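Local atomic coordinates of CRISPR system Cmr subunit Cmr1-1 (Pyrococcus furiosus, PDB entry 4W8Z), a protein that caps the type III-B Cmr complex together with Cmr6 in a CRISPR system that silences invading RNA, and binds RNA. Residues R43-A48 against L146-S151; I64-Q67 against K73-S76; K97-G102 against N236-L241; S159-G164 against N246-Y251. All blocks are in the same frame, centred on the assembly; numbering follows the deposited sequence.

Contact 1. Residues R43-A48 against L146-S151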
loop_
_atom_site.group_PDB
_atom_site.type_symbol
_atom_site.label_atom_id
_atom_site.label_comp_id
_atom_site.label_asym_id
_atom_site.label_seq_id
_atom_site.Cartn_x
_atom_site.Cartn_y
_atom_site.Cartn_z
ATOM N N ARG A 43 -2.659 -5.665 9.974
ATOM C CA ARG A 43 -3.944 -5.362 10.580
ATOM C C ARG A 43 -4.800 -4.565 9.608
ATOM O O ARG A 43 -5.996 -4.821 9.464
ATOM C CB ARG A 43 -3.757 -4.588 11.883
ATOM C CG ARG A 43 -4.965 -4.622 12.796
ATOM C CD ARG A 43 -4.884 -3.551 13.862
ATOM N NE ARG A 43 -5.817 -3.820 14.950
ATOM C CZ ARG A 43 -5.482 -4.449 16.069
ATOM N NH1 ARG A 43 -4.232 -4.862 16.242
ATOM N NH2 ARG A 43 -6.390 -4.662 17.016
ATOM N N TRP A 44 -4.176 -3.605 8.929
ATOM C CA TRP A 44 -4.881 -2.792 7.946
ATOM C C TRP A 44 -5.440 -3.669 6.839
ATOM O O TRP A 44 -6.597 -3.527 6.445
ATOM C CB TRP A 44 -3.965 -1.727 7.346
ATOM C CG TRP A 44 -4.716 -0.682 6.568
ATOM C CD1 TRP A 44 -5.120 0.536 7.022
ATOM C CD2 TRP A 44 -5.160 -0.767 5.203
ATOM N NE1 TRP A 44 -5.785 1.219 6.030
ATOM C CE2 TRP A 44 -5.825 0.441 4.904
ATOM C CE3 TRP A 44 -5.055 -1.745 4.207
ATOM C CZ2 TRP A 44 -6.384 0.697 3.654
ATOM C CZ3 TRP A 44 -5.615 -1.492 2.968
ATOM C CH2 TRP A 44 -6.272 -0.280 2.702
ATOM N N TRP A 45 -4.612 -4.585 6.347
ATOM C CA TRP A 45 -4.985 -5.401 5.203
ATOM C C TRP A 45 -5.990 -6.479 5.559
ATOM O O TRP A 45 -6.729 -6.945 4.694
ATOM C CB TRP A 45 -3.739 -6.016 4.561
ATOM C CG TRP A 45 -3.202 -5.126 3.501
ATOM C CD1 TRP A 45 -2.063 -4.379 3.551
ATOM C CD2 TRP A 45 -3.819 -4.836 2.243
ATOM N NE1 TRP A 45 -1.919 -3.658 2.392
ATOM C CE2 TRP A 45 -2.986 -3.919 1.572
ATOM C CE3 TRP A 45 -4.994 -5.267 1.615
ATOM C CZ2 TRP A 45 -3.284 -3.426 0.301
ATOM C CZ3 TRP A 45 -5.289 -4.779 0.354
ATOM C CH2 TRP A 45 -4.436 -3.867 -0.290
ATOM N N PHE A 46 -6.034 -6.870 6.826
ATOM C CA PHE A 46 -7.058 -7.806 7.260
ATOM C C PHE A 46 -8.432 -7.171 7.108
ATOM O O PHE A 46 -9.389 -7.824 6.701
ATOM C CB PHE A 46 -6.841 -8.241 8.709
ATOM C CG PHE A 46 -7.993 -9.008 9.278
ATOM C CD1 PHE A 46 -8.162 -10.347 8.979
ATOM C CD2 PHE A 46 -8.919 -8.385 10.097
ATOM C CE1 PHE A 46 -9.230 -11.053 9.493
ATOM C CE2 PHE A 46 -9.987 -9.084 10.614
ATOM C CZ PHE A 46 -10.143 -10.422 10.312
ATOM N N ARG A 47 -8.519 -5.889 7.440
ATOM C CA ARG A 47 -9.783 -5.169 7.379
ATOM C C ARG A 47 -10.252 -5.016 5.940
ATOM O O ARG A 47 -11.447 -5.046 5.660
ATOM C CB ARG A 47 -9.656 -3.795 8.032
ATOM C CG ARG A 47 -9.216 -3.823 9.481
ATOM C CD ARG A 47 -9.539 -2.499 10.145
ATOM N NE ARG A 47 -10.913 -2.105 9.841
ATOM C CZ ARG A 47 -11.583 -1.148 10.473
ATOM N NH1 ARG A 47 -11.012 -0.474 11.464
ATOM N NH2 ARG A 47 -12.828 -0.869 10.116
ATOM N N ALA A 48 -9.298 -4.853 5.030
ATOM C CA ALA A 48 -9.611 -4.695 3.617
ATOM C C ALA A 48 -10.100 -6.009 3.018
ATOM O O ALA A 48 -10.969 -6.018 2.145
ATOM C CB ALA A 48 -8.399 -4.183 2.857
ATOM N N LEU A 146 -0.716 -10.913 5.569
ATOM C CA LEU A 146 0.677 -10.681 5.204
ATOM C C LEU A 146 0.895 -10.844 3.706
ATOM O O LEU A 146 1.633 -10.067 3.096
ATOM C CB LEU A 146 1.600 -11.626 5.971
ATOM C CG LEU A 146 3.083 -11.568 5.600
ATOM C CD1 LEU A 146 3.631 -10.161 5.732
ATOM C CD2 LEU A 146 3.855 -12.509 6.481
ATOM N N TRP A 147 0.261 -11.858 3.122
ATOM C CA TRP A 147 0.298 -12.054 1.677
ATOM C C TRP A 147 -0.188 -10.799 0.962
ATOM O O TRP A 147 0.409 -10.368 -0.026
ATOM C CB TRP A 147 -0.557 -13.254 1.260
ATOM C CG TRP A 147 -0.504 -13.540 -0.217
ATOM C CD1 TRP A 147 0.286 -14.463 -0.848
ATOM C CD2 TRP A 147 -1.262 -12.893 -1.250
ATOM N NE1 TRP A 147 0.062 -14.435 -2.206
ATOM C CE2 TRP A 147 -0.880 -13.478 -2.479
ATOM C CE3 TRP A 147 -2.226 -11.877 -1.256
ATOM C CZ2 TRP A 147 -1.425 -13.080 -3.698
ATOM C CZ3 TRP A 147 -2.767 -11.481 -2.470
ATOM C CH2 TRP A 147 -2.365 -12.084 -3.674
ATOM N N ALA A 148 -1.277 -10.223 1.467
ATOM C CA ALA A 148 -1.873 -9.028 0.876
ATOM C C ALA A 148 -0.959 -7.814 1.041
ATOM O O ALA A 148 -0.827 -6.993 0.128
ATOM C CB ALA A 148 -3.239 -8.752 1.491
ATOM N N LEU A 149 -0.328 -7.711 2.205
ATOM C CA LEU A 149 0.608 -6.625 2.480
ATOM C C LEU A 149 1.773 -6.617 1.488
ATOM O O LEU A 149 2.183 -5.562 1.011
ATOM C CB LEU A 149 1.139 -6.734 3.911
ATOM C CG LEU A 149 2.330 -5.845 4.270
ATOM C CD1 LEU A 149 2.010 -4.392 3.968
ATOM C CD2 LEU A 149 2.705 -6.024 5.735
ATOM N N VAL A 150 2.298 -7.797 1.175
ATOM C CA VAL A 150 3.416 -7.900 0.247
ATOM C C VAL A 150 2.960 -7.717 -1.201
ATOM O O VAL A 150 3.652 -7.097 -2.007
ATOM C CB VAL A 150 4.140 -9.256 0.400
ATOM C CG1 VAL A 150 5.276 -9.381 -0.608
ATOM C CG2 VAL A 150 4.674 -9.412 1.817
ATOM N N SER A 151 1.781 -8.242 -1.519
ATOM C CA SER A 151 1.274 -8.220 -2.891
ATOM C C SER A 151 0.721 -6.864 -3.343
ATOM O O SER A 151 0.884 -6.482 -4.506
ATOM C CB SER A 151 0.192 -9.284 -3.057
ATOM O OG SER A 151 0.735 -10.579 -2.871
#
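Trp45 packs against Ala148 and Leu149 in a buried, apolar helix-helix contact that joins helix 38-54 to helix 136-152, the two helices of the βαββαβ core of the N-terminal ferredoxin-like domain. The backbones are nearest at Trp45 and Leu149, whose CA atoms lie 6.3 Å apart. The indole lies flat against the second helix instead of pushing an edge into it. Ala148 O sits over the centre of one ring face, 4.0 Å above the plane, and Leu149 N is over the same face nearer the rim. Along the six-membered ring Trp45 CE3 meets the methyl Ala148 CB at 3.9 Å, while at the five-membered end Trp45 CD1 approaches Leu149 CA at 3.7 Å. With its CG anti to the backbone N (chi1 168°), Leu149 runs on past the indole to Ile38, Ala41 and Met42 of helix 38-54. The opposite face of the indole is covered by Trp44, with Trp44 CZ3 3.7 Å above its centre, and Trp44 in turn meets Trp285 of strand 284-291. No hydrogen bond spans the two segments, which implies that between them the contact rests on apolar packing.

Contact 2. Residues I64-Q67 against K73-S76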
loop_
_atom_site.group_PDB
_atom_site.type_symbol
_atom_site.label_atom_id
_atom_site.label_comp_id
_atom_site.label_asym_id
_atom_site.label_seq_id
_atom_site.Cartn_x
_atom_site.Cartn_y
_atom_site.Cartn_z
ATOM N N ILE A 64 -14.183 -9.301 14.915
ATOM C CA ILE A 64 -13.247 -10.298 14.418
ATOM C C ILE A 64 -11.819 -9.758 14.402
ATOM O O ILE A 64 -10.875 -10.482 14.720
ATOM C CB ILE A 64 -13.634 -10.773 13.006
ATOM C CG1 ILE A 64 -15.134 -11.060 12.948
ATOM C CG2 ILE A 64 -12.817 -11.999 12.607
ATOM C CD1 ILE A 64 -15.517 -12.175 12.001
ATOM N N GLU A 65 -11.666 -8.484 14.043
ATOM C CA GLU A 65 -10.347 -7.854 14.009
ATOM C C GLU A 65 -9.668 -7.896 15.374
ATOM O O GLU A 65 -8.502 -8.278 15.486
ATOM C CB GLU A 65 -10.437 -6.403 13.536
ATOM C CG GLU A 65 -9.108 -5.665 13.637
ATOM C CD GLU A 65 -9.241 -4.173 13.418
ATOM O OE1 GLU A 65 -8.253 -3.446 13.658
ATOM O OE2 GLU A 65 -10.334 -3.728 13.009
ATOM N N ASN A 66 -10.399 -7.495 16.409
ATOM C CA ASN A 66 -9.892 -7.584 17.770
ATOM C C ASN A 66 -9.677 -9.036 18.166
ATOM O O ASN A 66 -8.736 -9.361 18.886
ATOM C CB ASN A 66 -10.848 -6.904 18.754
ATOM C CG ASN A 66 -10.819 -5.393 18.645
ATOM O OD1 ASN A 66 -9.828 -4.809 18.204
ATOM N ND2 ASN A 66 -11.906 -4.748 19.057
ATOM N N GLN A 67 -10.548 -9.911 17.677
ATOM C CA GLN A 67 -10.478 -11.323 18.023
ATOM C C GLN A 67 -9.214 -11.970 17.455
ATOM O O GLN A 67 -8.702 -12.941 18.013
ATOM C CB GLN A 67 -11.722 -12.056 17.522
ATOM C CG GLN A 67 -12.105 -13.259 18.359
ATOM C CD GLN A 67 -13.395 -13.907 17.895
ATOM O OE1 GLN A 67 -13.992 -13.486 16.902
ATOM N NE2 GLN A 67 -13.834 -14.937 18.613
ATOM N N LYS A 73 -8.923 -4.482 25.615
ATOM C CA LYS A 73 -9.625 -5.373 26.532
ATOM C C LYS A 73 -9.375 -6.835 26.145
ATOM O O LYS A 73 -9.887 -7.760 26.776
ATOM C CB LYS A 73 -11.130 -5.049 26.533
ATOM C CG LYS A 73 -11.979 -5.795 27.569
ATOM C CD LYS A 73 -11.471 -5.583 28.989
ATOM C CE LYS A 73 -12.103 -6.572 29.963
ATOM N NZ LYS A 73 -13.566 -6.358 30.142
ATOM N N GLU A 74 -8.558 -7.044 25.116
ATOM C CA GLU A 74 -8.374 -8.387 24.574
ATOM C C GLU A 74 -6.911 -8.768 24.354
ATOM O O GLU A 74 -6.035 -7.909 24.251
ATOM C CB GLU A 74 -9.138 -8.515 23.256
ATOM C CG GLU A 74 -9.787 -9.863 23.034
ATOM C CD GLU A 74 -10.968 -9.779 22.091
ATOM O OE1 GLU A 74 -11.270 -8.662 21.617
ATOM O OE2 GLU A 74 -11.596 -10.825 21.825
ATOM N N ARG A 75 -6.662 -10.073 24.291
ATOM C CA ARG A 75 -5.346 -10.601 23.953
ATOM C C ARG A 75 -5.390 -11.209 22.555
ATOM O O ARG A 75 -6.317 -11.951 22.225
ATOM C CB ARG A 75 -4.898 -11.643 24.980
ATOM N N SER A 76 -4.391 -10.886 21.735
ATOM C CA SER A 76 -4.351 -11.347 20.348
ATOM C C SER A 76 -4.287 -12.865 20.262
ATOM O O SER A 76 -3.580 -13.514 21.032
ATOM C CB SER A 76 -3.157 -10.738 19.610
ATOM O OG SER A 76 -1.931 -11.179 20.163
#
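A turn near the C-terminal end of helix 58-69 faces an irregular run of chain that has doubled back beside it, with CA atoms 7.0 Å apart at Asn66 and Glu74 and 6.6 Å apart at Gln67 and Ser76. The gap is bridged mainly by the side chain of Glu74, which is extended beyond CG and lays its carboxylate along the helix backbone. One oxygen, Glu74 OE1, comes to 3.4 Å from Asn66 CB, while the other, Glu74 OE2, is 4.0 Å from Gln67 CA and lies slightly farther from the CG methylene of the same glutamine. The amide of Asn66 is not what meets the carboxylate: with CG beside the backbone N (chi1 -73°), it swings to the other side of CB, toward Arg43, and the touch is left to its CB. No hydrogen bond crosses between the segments. The carboxylate also lies near the carbonyl end of a helix, with Glu74 CD 3.9 Å from Asn66 O, a setting that would, if anything, probably disfavour its negative charge. Arg77 may offset this, since it donates from NE to Gln67 O and makes a long, weak ion pair with Glu74 OE2. At the surface, the contact lies where the chain turns from helix 58-69 toward strand 79-84, while on the helix Asn66 packs on Arg43 and Ile64 on Phe46, both of helix 38-54.

Contact 3. Residues K97-G102 against N236-L241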
loop_
_atom_site.group_PDB
_atom_site.type_symbol
_atom_site.label_atom_id
_atom_site.label_comp_id
_atom_site.label_asym_id
_atom_site.label_seq_id
_atom_site.Cartn_x
_atom_site.Cartn_y
_atom_site.Cartn_z
ATOM N N LYS A 97 18.271 13.758 -6.647
ATOM C CA LYS A 97 18.547 14.305 -7.967
ATOM C C LYS A 97 19.006 13.185 -8.898
ATOM O O LYS A 97 18.484 13.028 -10.004
ATOM C CB LYS A 97 19.604 15.411 -7.891
ATOM N N ASP A 98 19.968 12.395 -8.424
ATOM C CA ASP A 98 20.584 11.326 -9.212
ATOM C C ASP A 98 19.587 10.325 -9.787
ATOM O O ASP A 98 19.684 9.946 -10.954
ATOM C CB ASP A 98 21.609 10.567 -8.360
ATOM C CG ASP A 98 22.867 11.373 -8.097
ATOM O OD1 ASP A 98 22.877 12.587 -8.392
ATOM O OD2 ASP A 98 23.845 10.788 -7.584
ATOM N N LYS A 99 18.634 9.896 -8.966
ATOM C CA LYS A 99 17.716 8.833 -9.364
ATOM C C LYS A 99 16.359 9.355 -9.841
ATOM O O LYS A 99 15.487 8.565 -10.203
ATOM C CB LYS A 99 17.507 7.855 -8.207
ATOM C CG LYS A 99 18.780 7.217 -7.671
ATOM C CD LYS A 99 19.343 6.190 -8.638
ATOM C CE LYS A 99 20.584 5.524 -8.059
ATOM N NZ LYS A 99 21.265 4.640 -9.041
ATOM N N ASN A 100 16.192 10.678 -9.836
ATOM C CA ASN A 100 14.958 11.320 -10.286
ATOM C C ASN A 100 13.758 10.852 -9.448
ATOM O O ASN A 100 12.817 10.234 -9.952
ATOM C CB ASN A 100 14.735 11.044 -11.779
ATOM C CG ASN A 100 13.639 11.898 -12.381
ATOM O OD1 ASN A 100 13.138 12.830 -11.749
ATOM N ND2 ASN A 100 13.266 11.589 -13.618
ATOM N N VAL A 101 13.820 11.140 -8.150
ATOM C CA VAL A 101 12.809 10.709 -7.190
ATOM C C VAL A 101 12.436 11.868 -6.269
ATOM O O VAL A 101 11.776 11.682 -5.249
ATOM C CB VAL A 101 13.311 9.518 -6.332
ATOM C CG1 VAL A 101 12.162 8.668 -5.888
ATOM C CG2 VAL A 101 14.261 8.652 -7.116
ATOM N N GLY A 102 12.855 13.070 -6.645
ATOM C CA GLY A 102 12.784 14.220 -5.762
ATOM C C GLY A 102 11.415 14.806 -5.479
ATOM O O GLY A 102 11.254 15.573 -4.530
ATOM N N ASN A 236 15.187 -1.505 -14.480
ATOM C CA ASN A 236 15.462 -1.739 -13.074
ATOM C C ASN A 236 14.416 -1.028 -12.233
ATOM O O ASN A 236 13.539 -0.354 -12.773
ATOM C CB ASN A 236 16.865 -1.256 -12.712
ATOM C CG ASN A 236 17.130 0.157 -13.187
ATOM O OD1 ASN A 236 16.536 1.108 -12.690
ATOM N ND2 ASN A 236 18.026 0.302 -14.152
ATOM N N THR A 237 14.515 -1.168 -10.916
ATOM C CA THR A 237 13.539 -0.575 -10.014
ATOM C C THR A 237 13.553 0.945 -10.110
ATOM O O THR A 237 12.502 1.576 -10.198
ATOM C CB THR A 237 13.791 -0.996 -8.555
ATOM O OG1 THR A 237 13.827 -2.426 -8.471
ATOM C CG2 THR A 237 12.692 -0.468 -7.644
ATOM N N TRP A 238 14.747 1.525 -10.107
ATOM C CA TRP A 238 14.891 2.975 -10.132
ATOM C C TRP A 238 14.222 3.598 -11.357
ATOM O O TRP A 238 13.700 4.710 -11.282
ATOM C CB TRP A 238 16.371 3.369 -10.090
ATOM C CG TRP A 238 17.027 3.190 -8.752
ATOM C CD1 TRP A 238 18.048 2.336 -8.447
ATOM C CD2 TRP A 238 16.715 3.889 -7.537
ATOM N NE1 TRP A 238 18.391 2.460 -7.122
ATOM C CE2 TRP A 238 17.587 3.406 -6.542
ATOM C CE3 TRP A 238 15.785 4.877 -7.196
ATOM C CZ2 TRP A 238 17.554 3.876 -5.230
ATOM C CZ3 TRP A 238 15.754 5.342 -5.893
ATOM C CH2 TRP A 238 16.633 4.842 -4.928
ATOM N N GLU A 239 14.234 2.880 -12.476
ATOM C CA GLU A 239 13.617 3.381 -13.698
ATOM C C GLU A 239 12.106 3.486 -13.523
ATOM O O GLU A 239 11.486 4.450 -13.969
ATOM C CB GLU A 239 13.947 2.482 -14.891
ATOM C CG GLU A 239 13.646 3.129 -16.238
ATOM C CD GLU A 239 13.640 2.133 -17.381
ATOM O OE1 GLU A 239 12.826 1.187 -17.340
ATOM O OE2 GLU A 239 14.450 2.294 -18.319
ATOM N N VAL A 240 11.524 2.488 -12.867
ATOM C CA VAL A 240 10.098 2.482 -12.566
ATOM C C VAL A 240 9.731 3.642 -11.645
ATOM O O VAL A 240 8.786 4.384 -11.912
ATOM C CB VAL A 240 9.667 1.155 -11.917
ATOM C CG1 VAL A 240 8.269 1.272 -11.324
ATOM C CG2 VAL A 240 9.739 0.026 -12.934
ATOM N N LEU A 241 10.490 3.794 -10.565
ATOM C CA LEU A 241 10.298 4.900 -9.634
ATOM C C LEU A 241 10.424 6.252 -10.334
ATOM O O LEU A 241 9.687 7.189 -10.028
ATOM C CB LEU A 241 11.301 4.807 -8.482
ATOM C CG LEU A 241 10.997 3.760 -7.408
ATOM C CD1 LEU A 241 12.170 3.591 -6.463
ATOM C CD2 LEU A 241 9.743 4.145 -6.639
#
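A capping bond of 2.9 Å from Glu239 N to Asn236 OD1 starts helix 237-264, whose first turn presents Trp238 to Lys99. Asn236 holds the N-cap position, and its side-chain oxygen OD1 takes up the amide of Glu239, which the backbone O of Asn236 reaches only weakly. Across the contact the aliphatic chain of Lys99 is draped over one face of the Trp238 indole. It begins above the rim of the six-membered ring, where Lys99 CB is 3.6 Å from Trp238 CE3, and a bend at chi2 (-72°) carries it on across the five-membered ring. There Lys99 CD makes a CH-pi contact 3.7 Å from the ring centroid, only 13° off the normal. Lys99 NZ follows at 4.3 Å from the same centroid, a cation-pi contact over the face. Val101 comes in at about a right angle to the indole, its CG2 3.8 Å from Trp238 CZ3, and Leu241, one turn further along the helix, extends the apolar side toward Thr18 and Trp105. The chain reaches Val101 through a Schellman motif at the end of helix 95-99, in which Asn100 has positive phi; its side chain separately donates from ND2 to Asn246 OD1. The methylenes of Lys99 thus give the indole hydrophobic cover at a partly exposed site, and its charge over the electron-rich ring probably adds electrostatic attraction.

Contact 4. Residues S159-G164 against N246-Y251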
loop_
_atom_site.group_PDB
_atom_site.type_symbol
_atom_site.label_atom_id
_atom_site.label_comp_id
_atom_site.label_asym_id
_atom_site.label_seq_id
_atom_site.Cartn_x
_atom_site.Cartn_y
_atom_site.Cartn_z
ATOM N N SER A 159 5.003 5.157 2.002
ATOM C CA SER A 159 4.805 3.850 1.373
ATOM C C SER A 159 3.650 3.826 0.358
ATOM O O SER A 159 3.562 2.911 -0.460
ATOM C CB SER A 159 4.588 2.779 2.445
ATOM O OG SER A 159 4.008 3.344 3.609
ATOM N N ARG A 160 2.775 4.828 0.403
ATOM C CA ARG A 160 1.748 4.982 -0.627
ATOM C C ARG A 160 2.331 5.626 -1.879
ATOM O O ARG A 160 1.669 5.709 -2.917
ATOM C CB ARG A 160 0.576 5.814 -0.111
ATOM C CG ARG A 160 -0.270 5.102 0.931
ATOM C CD ARG A 160 -1.315 6.031 1.513
ATOM N NE ARG A 160 -0.693 7.177 2.161
ATOM C CZ ARG A 160 -1.348 8.252 2.585
ATOM N NH1 ARG A 160 -2.663 8.347 2.425
ATOM N NH2 ARG A 160 -0.683 9.239 3.165
ATOM N N ARG A 161 3.577 6.074 -1.777
ATOM C CA ARG A 161 4.247 6.716 -2.898
ATOM C C ARG A 161 5.552 6.026 -3.277
ATOM O O ARG A 161 6.529 6.689 -3.628
ATOM C CB ARG A 161 4.536 8.184 -2.587
ATOM C CG ARG A 161 3.321 9.072 -2.426
ATOM C CD ARG A 161 3.766 10.518 -2.485
ATOM N NE ARG A 161 2.726 11.460 -2.092
ATOM C CZ ARG A 161 2.843 12.780 -2.208
ATOM N NH1 ARG A 161 3.955 13.305 -2.716
ATOM N NH2 ARG A 161 1.850 13.574 -1.823
ATOM N N GLY A 162 5.581 4.702 -3.192
ATOM C CA GLY A 162 6.698 3.958 -3.742
ATOM C C GLY A 162 7.752 3.440 -2.784
ATOM O O GLY A 162 8.601 2.658 -3.192
ATOM N N THR A 163 7.722 3.856 -1.526
ATOM C CA THR A 163 8.688 3.323 -0.572
ATOM C C THR A 163 8.158 2.060 0.099
ATOM O O THR A 163 6.950 1.847 0.188
ATOM C CB THR A 163 9.056 4.349 0.521
ATOM O OG1 THR A 163 7.991 4.444 1.471
ATOM C CG2 THR A 163 9.328 5.713 -0.082
ATOM N N GLY A 164 9.069 1.221 0.576
ATOM C CA GLY A 164 8.684 0.089 1.394
ATOM C C GLY A 164 7.942 -1.008 0.657
ATOM O O GLY A 164 7.212 -1.790 1.268
ATOM N N ASN A 246 8.245 11.503 -12.781
ATOM C CA ASN A 246 7.945 12.387 -13.901
ATOM C C ASN A 246 6.448 12.633 -14.005
ATOM O O ASN A 246 6.006 13.768 -14.177
ATOM C CB ASN A 246 8.474 11.811 -15.213
ATOM C CG ASN A 246 9.989 11.861 -15.303
ATOM O OD1 ASN A 246 10.647 12.582 -14.546
ATOM N ND2 ASN A 246 10.551 11.099 -16.237
ATOM N N SER A 247 5.672 11.561 -13.885
ATOM C CA SER A 247 4.219 11.649 -13.922
ATOM C C SER A 247 3.689 12.526 -12.795
ATOM O O SER A 247 2.826 13.379 -13.012
ATOM C CB SER A 247 3.594 10.259 -13.832
ATOM O OG SER A 247 3.942 9.469 -14.953
ATOM N N TYR A 248 4.217 12.316 -11.591
ATOM C CA TYR A 248 3.746 13.043 -10.418
ATOM C C TYR A 248 4.134 14.519 -10.467
ATOM O O TYR A 248 3.436 15.368 -9.914
ATOM C CB TYR A 248 4.283 12.408 -9.133
ATOM C CG TYR A 248 3.976 13.222 -7.900
ATOM C CD1 TYR A 248 2.701 13.228 -7.346
ATOM C CD2 TYR A 248 4.954 14.006 -7.302
ATOM C CE1 TYR A 248 2.412 13.983 -6.225
ATOM C CE2 TYR A 248 4.676 14.765 -6.184
ATOM C CZ TYR A 248 3.405 14.749 -5.646
ATOM O OH TYR A 248 3.137 15.510 -4.527
ATOM N N LYS A 249 5.246 14.827 -11.125
ATOM C CA LYS A 249 5.690 16.211 -11.238
ATOM C C LYS A 249 4.702 17.016 -12.074
ATOM O O LYS A 249 4.379 18.157 -11.744
ATOM C CB LYS A 249 7.087 16.279 -11.851
ATOM C CG LYS A 249 7.673 17.678 -11.932
ATOM C CD LYS A 249 8.918 17.691 -12.805
ATOM C CE LYS A 249 9.446 19.101 -13.019
ATOM N NZ LYS A 249 10.517 19.146 -14.063
ATOM N N GLU A 250 4.216 16.408 -13.153
ATOM C CA GLU A 250 3.263 17.066 -14.036
ATOM C C GLU A 250 1.879 17.104 -13.404
ATOM O O GLU A 250 1.151 18.092 -13.535
ATOM C CB GLU A 250 3.213 16.362 -15.395
ATOM C CG GLU A 250 2.186 16.929 -16.378
ATOM C CD GLU A 250 2.456 18.376 -16.796
ATOM O OE1 GLU A 250 3.514 18.943 -16.435
ATOM O OE2 GLU A 250 1.596 18.952 -17.500
ATOM N N TYR A 251 1.529 16.021 -12.717
ATOM C CA TYR A 251 0.281 15.933 -11.960
ATOM C C TYR A 251 0.204 17.049 -10.926
ATOM O O TYR A 251 -0.805 17.741 -10.815
ATOM C CB TYR A 251 0.185 14.566 -11.289
ATOM C CG TYR A 251 -1.024 14.340 -10.407
ATOM C CD1 TYR A 251 -2.295 14.202 -10.949
ATOM C CD2 TYR A 251 -0.885 14.217 -9.029
ATOM C CE1 TYR A 251 -3.395 13.969 -10.142
ATOM C CE2 TYR A 251 -1.980 13.983 -8.217
ATOM C CZ TYR A 251 -3.228 13.861 -8.779
ATOM O OH TYR A 251 -4.313 13.625 -7.969
#
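Arg161 and Tyr248 meet at the far ends of their side chains, where Arg161 NH1 donates a weak hydrogen bond to Tyr248 OH at 3.0 Å, bent to 123° at the hydrogen. Arg161 NH1 also lies 3.3 Å from Tyr248 CZ. The guanidinium and phenol planes are 53° apart, so the groups are not stacked; the face of the guanidinium is turned toward Tyr248 CE1. Arg161 spans the distance by running extended from CG to NE, and Tyr248 reaches out from its helix with CG anti to the backbone N (chi1 173°). In the next shell, Arg161 NH2 donates to Val317 O, a firmer anchor than the tyrosine, and the side chain packs on Phe286 of strand 284-291. The backbone that carries it is pinned as well: Arg161 O accepts from Trp105 NE1, and Gly162 O is hydrogen-bonded to Thr18 OG1. Gly162 and Gly164 both have positive phi, which lets the loop fold tightly before strand 166-172. A glycine-rich loop between the second helix and the last strand of a ferredoxin-like domain is a hallmark of RAMP proteins, and here it is tied to helix 237-264 of the C-terminal RAMP-like region.

Overall arrangement
Contacts 1 and 4 are buried, contact 3 is partly so, and contact 2 lies at the surface. Contacts 1 and 2 stay within the N-terminal RAMP region and are linked, since helices 38-54 and 58-69 are consecutive and joined by the Arg43-Glu65 salt bridge. Contacts 3 and 4 instead tie that region to the first turn and a later part of helix 237-264, with centres about 10 Å apart; contacts 2 and 3, about 41 Å apart between centres, lie on opposite sides of the chain's centre. The chemistry follows the setting: aromatic and aliphatic at contact 1, a buried arginine with polar partners at contact 4, lysine on indole at contact 3, and a loosely paired carboxylate at contact 2.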